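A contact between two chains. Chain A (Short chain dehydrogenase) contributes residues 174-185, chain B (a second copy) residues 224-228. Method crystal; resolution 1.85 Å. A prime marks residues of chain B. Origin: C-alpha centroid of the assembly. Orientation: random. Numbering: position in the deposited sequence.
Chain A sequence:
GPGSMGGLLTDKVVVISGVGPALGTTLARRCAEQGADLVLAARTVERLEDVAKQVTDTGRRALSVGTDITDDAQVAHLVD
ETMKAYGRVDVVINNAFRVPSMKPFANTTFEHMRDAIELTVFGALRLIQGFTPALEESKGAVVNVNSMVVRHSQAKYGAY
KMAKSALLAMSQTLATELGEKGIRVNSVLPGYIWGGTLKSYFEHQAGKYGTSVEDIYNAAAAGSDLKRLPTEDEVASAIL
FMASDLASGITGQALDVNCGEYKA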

# COMPACT_ATOMS: atom_id res chain seq x y z
N LEU A 174 -11.01 -3.02 -13.86
CA LEU A 174 -11.10 -2.99 -15.32
C LEU A 174 -9.87 -3.61 -15.95
O LEU A 174 -9.98 -4.21 -17.03
CB LEU A 174 -11.35 -1.58 -15.87
CG LEU A 174 -12.79 -1.03 -15.70
CD1 LEU A 174 -12.87 0.46 -16.11
CD2 LEU A 174 -13.79 -1.87 -16.53
N ALA A 175 -8.70 -3.45 -15.33
CA ALA A 175 -7.51 -4.12 -15.85
C ALA A 175 -7.73 -5.64 -15.85
O ALA A 175 -7.41 -6.34 -16.82
CB ALA A 175 -6.26 -3.73 -15.03
N THR A 176 -8.32 -6.16 -14.77
CA THR A 176 -8.60 -7.58 -14.68
C THR A 176 -9.62 -7.97 -15.75
O THR A 176 -9.40 -8.94 -16.51
CB THR A 176 -9.10 -7.97 -13.29
OG1 THR A 176 -8.12 -7.57 -12.34
CG2 THR A 176 -9.35 -9.50 -13.17
N GLU A 177 -10.72 -7.22 -15.80
CA GLU A 177 -11.85 -7.60 -16.63
C GLU A 177 -11.61 -7.42 -18.13
O GLU A 177 -12.14 -8.18 -18.94
CB GLU A 177 -13.12 -6.87 -16.18
CG GLU A 177 -13.55 -7.36 -14.79
CD GLU A 177 -14.87 -6.79 -14.30
OE1 GLU A 177 -15.42 -5.86 -14.94
OE2 GLU A 177 -15.33 -7.27 -13.22
N LEU A 178 -10.84 -6.41 -18.51
CA LEU A 178 -10.57 -6.18 -19.90
C LEU A 178 -9.26 -6.84 -20.36
O LEU A 178 -9.04 -6.97 -21.55
CB LEU A 178 -10.56 -4.69 -20.21
CG LEU A 178 -11.80 -3.87 -19.85
CD1 LEU A 178 -11.60 -2.41 -20.23
CD2 LEU A 178 -13.03 -4.47 -20.55
N GLY A 179 -8.43 -7.29 -19.41
CA GLY A 179 -7.16 -7.94 -19.73
C GLY A 179 -7.30 -9.21 -20.57
O GLY A 179 -6.47 -9.51 -21.40
N GLU A 180 -8.38 -9.95 -20.40
CA GLU A 180 -8.56 -11.14 -21.24
C GLU A 180 -8.84 -10.81 -22.71
O GLU A 180 -8.54 -11.63 -23.58
CB GLU A 180 -9.60 -12.10 -20.67
CG GLU A 180 -8.90 -13.29 -20.02
CD GLU A 180 -9.87 -14.33 -19.49
OE1 GLU A 180 -11.10 -14.14 -19.63
OE2 GLU A 180 -9.38 -15.33 -18.92
N LYS A 181 -9.31 -9.60 -22.97
CA LYS A 181 -9.41 -9.11 -24.34
C LYS A 181 -8.13 -8.44 -24.86
O LYS A 181 -8.10 -7.95 -25.97
CB LYS A 181 -10.52 -8.10 -24.40
CG LYS A 181 -11.87 -8.64 -24.01
CD LYS A 181 -12.79 -7.45 -24.03
CE LYS A 181 -13.92 -7.53 -23.06
NZ LYS A 181 -15.11 -7.90 -23.80
N GLY A 182 -7.08 -8.43 -24.04
CA GLY A 182 -5.80 -7.86 -24.40
C GLY A 182 -5.76 -6.35 -24.24
O GLY A 182 -4.85 -5.72 -24.77
N ILE A 183 -6.73 -5.77 -23.52
CA ILE A 183 -6.80 -4.31 -23.32
C ILE A 183 -6.08 -3.99 -21.99
O ILE A 183 -6.40 -4.58 -20.97
CB ILE A 183 -8.25 -3.79 -23.25
CG1 ILE A 183 -9.00 -4.07 -24.58
CG2 ILE A 183 -8.31 -2.31 -22.92
CD1 ILE A 183 -10.50 -3.91 -24.42
N ARG A 184 -5.13 -3.06 -22.04
CA ARG A 184 -4.40 -2.58 -20.86
C ARG A 184 -5.12 -1.39 -20.25
O ARG A 184 -5.71 -0.56 -20.96
CB ARG A 184 -2.96 -2.20 -21.22
CG ARG A 184 -2.17 -3.38 -21.76
CD ARG A 184 -0.69 -3.06 -22.01
NE ARG A 184 -0.50 -1.95 -22.93
CZ ARG A 184 -0.22 -0.67 -22.58
NH1 ARG A 184 -0.05 -0.27 -21.32
NH2 ARG A 184 -0.09 0.22 -23.54
N VAL A 185 -5.09 -1.31 -18.93
CA VAL A 185 -5.70 -0.19 -18.21
C VAL A 185 -4.76 0.22 -17.09
O VAL A 185 -4.47 -0.55 -16.18
CB VAL A 185 -7.06 -0.54 -17.59
CG1 VAL A 185 -7.69 0.69 -16.92
CG2 VAL A 185 -8.01 -1.17 -18.65
N SER B 224 -1.99 -13.30 -13.96
CA SER B 224 -1.90 -12.00 -14.65
C SER B 224 -3.25 -11.66 -15.29
O SER B 224 -4.08 -12.56 -15.52
CB SER B 224 -0.81 -12.00 -15.72
OG SER B 224 -1.16 -12.80 -16.86
N ASP B 225 -3.46 -10.38 -15.57
CA ASP B 225 -4.66 -9.94 -16.28
C ASP B 225 -4.64 -10.33 -17.76
O ASP B 225 -5.68 -10.61 -18.36
CB ASP B 225 -4.82 -8.42 -16.21
CG ASP B 225 -5.02 -7.91 -14.79
OD1 ASP B 225 -5.53 -8.65 -13.90
OD2 ASP B 225 -4.68 -6.74 -14.58
N LEU B 226 -3.46 -10.27 -18.35
CA LEU B 226 -3.28 -10.44 -19.79
C LEU B 226 -3.05 -11.89 -20.21
O LEU B 226 -3.07 -12.22 -21.40
CB LEU B 226 -2.15 -9.54 -20.27
CG LEU B 226 -2.41 -8.04 -20.08
CD1 LEU B 226 -1.11 -7.26 -20.28
CD2 LEU B 226 -3.48 -7.48 -21.00
N LYS B 227 -2.83 -12.75 -19.23
CA LYS B 227 -2.55 -14.17 -19.43
C LYS B 227 -1.32 -14.38 -20.29
O LYS B 227 -1.28 -15.28 -21.13
CB LYS B 227 -3.76 -14.88 -20.02
CG LYS B 227 -5.05 -14.57 -19.29
CD LYS B 227 -4.99 -14.97 -17.83
CE LYS B 227 -6.20 -14.43 -17.10
NZ LYS B 227 -6.13 -14.66 -15.64
N ARG B 228 -0.32 -13.53 -20.06
CA ARG B 228 1.00 -13.69 -20.66
C ARG B 228 2.02 -13.14 -19.68
O ARG B 228 1.69 -12.31 -18.83
CB ARG B 228 1.14 -12.96 -21.99
CG ARG B 228 0.68 -11.52 -22.04
CD ARG B 228 0.79 -10.94 -23.45
NE ARG B 228 0.17 -9.60 -23.60
CZ ARG B 228 0.82 -8.44 -23.40
NH1 ARG B 228 2.08 -8.42 -23.01
NH2 ARG B 228 0.19 -7.28 -23.59
O HOH W 1 -7.89 -11.18 -16.85
O HOH W 2 -4.50 -10.70 -23.22
O HOH W 3 -2.40 -6.69 -25.21

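No direct hydrogen bond joins these two stretches, although they bury 382 Å² between them; the polar links that do exist run through three waters. Water 1 donates to Thr176 O and to Asp225′ O, each at 2.7 Å. Water 2 donates to Gly179 O at 2.9 Å and to Leu226′ O at 2.8 Å. Water 3 donates to Gly182 O at 2.7 Å and accepts from Arg228′ NH2 at 3.1 Å. Waters 1 and 2 each join two backbone carbonyls, which are both acceptors and cannot bond to each other; water 3 passes between the carbonyl of Gly182 and the guanidinium of Arg228′.

The backbones come closest at Gly179, where Gly179 CA lies 4.6 Å from Leu226′ CA. Asp225′ O sits 3.1 Å from Gly179 C and makes a CA-H...O contact with Gly179 CA at 3.3 Å, with an angle of 121° at the hydrogen. The same oxygen is 3.4 Å from Glu180 N, but the angle is too poor for a hydrogen bond. Glycine suits this place for a steric reason: an ideal CB on Gly179 would point toward chain B and stand 2.4 Å from Asp225′ O, a clash.

Asp225′ gives up the most surface, 91 Å², and its CA-to-CB bond points toward chain A. With chi1 at -64° (m), its carboxylate reaches the helix at Ala175 and Thr176: OD2 is 3.4 Å from Ala175 CB, and OD1 is 3.2 Å from Thr176 OG1, a pair that does not count as a hydrogen bond. Both carboxylate oxygens and the threonine hydroxyl are satisfied elsewhere in the structure. The methyl of Ala175 packs against the acid.

Leu226′ supplies the main apolar side chain of the contact, with 71 Å² of its surface covered by chain A. Its CA-to-CB bond points away, yet the end of the side chain comes nearer, with chi1 -63° (m) and chi2 167° (t). CD2 packs 3.6 Å from Gly179 O and 4.1 Å from both Gly182 C and Ile183 O, while CD1 lies 4.3 Å from Arg184 CG, using the aliphatic part of the arginine.

The surface receiving this leucine is shaped by a Schellman motif. Gly182, at phi 81°, takes a conformation that favours glycine, and Gly182 N bonds to Gly179 O at 2.9 Å while Ile183 N bonds to Leu178 O at 3.3 Å.

At the exposed margin, Glu180 OE2 approaches Lys227′ CE at 3.8 Å without forming a salt bridge; Lys227′ NZ instead donates to Ser224′ O at 2.9 Å within its own chain.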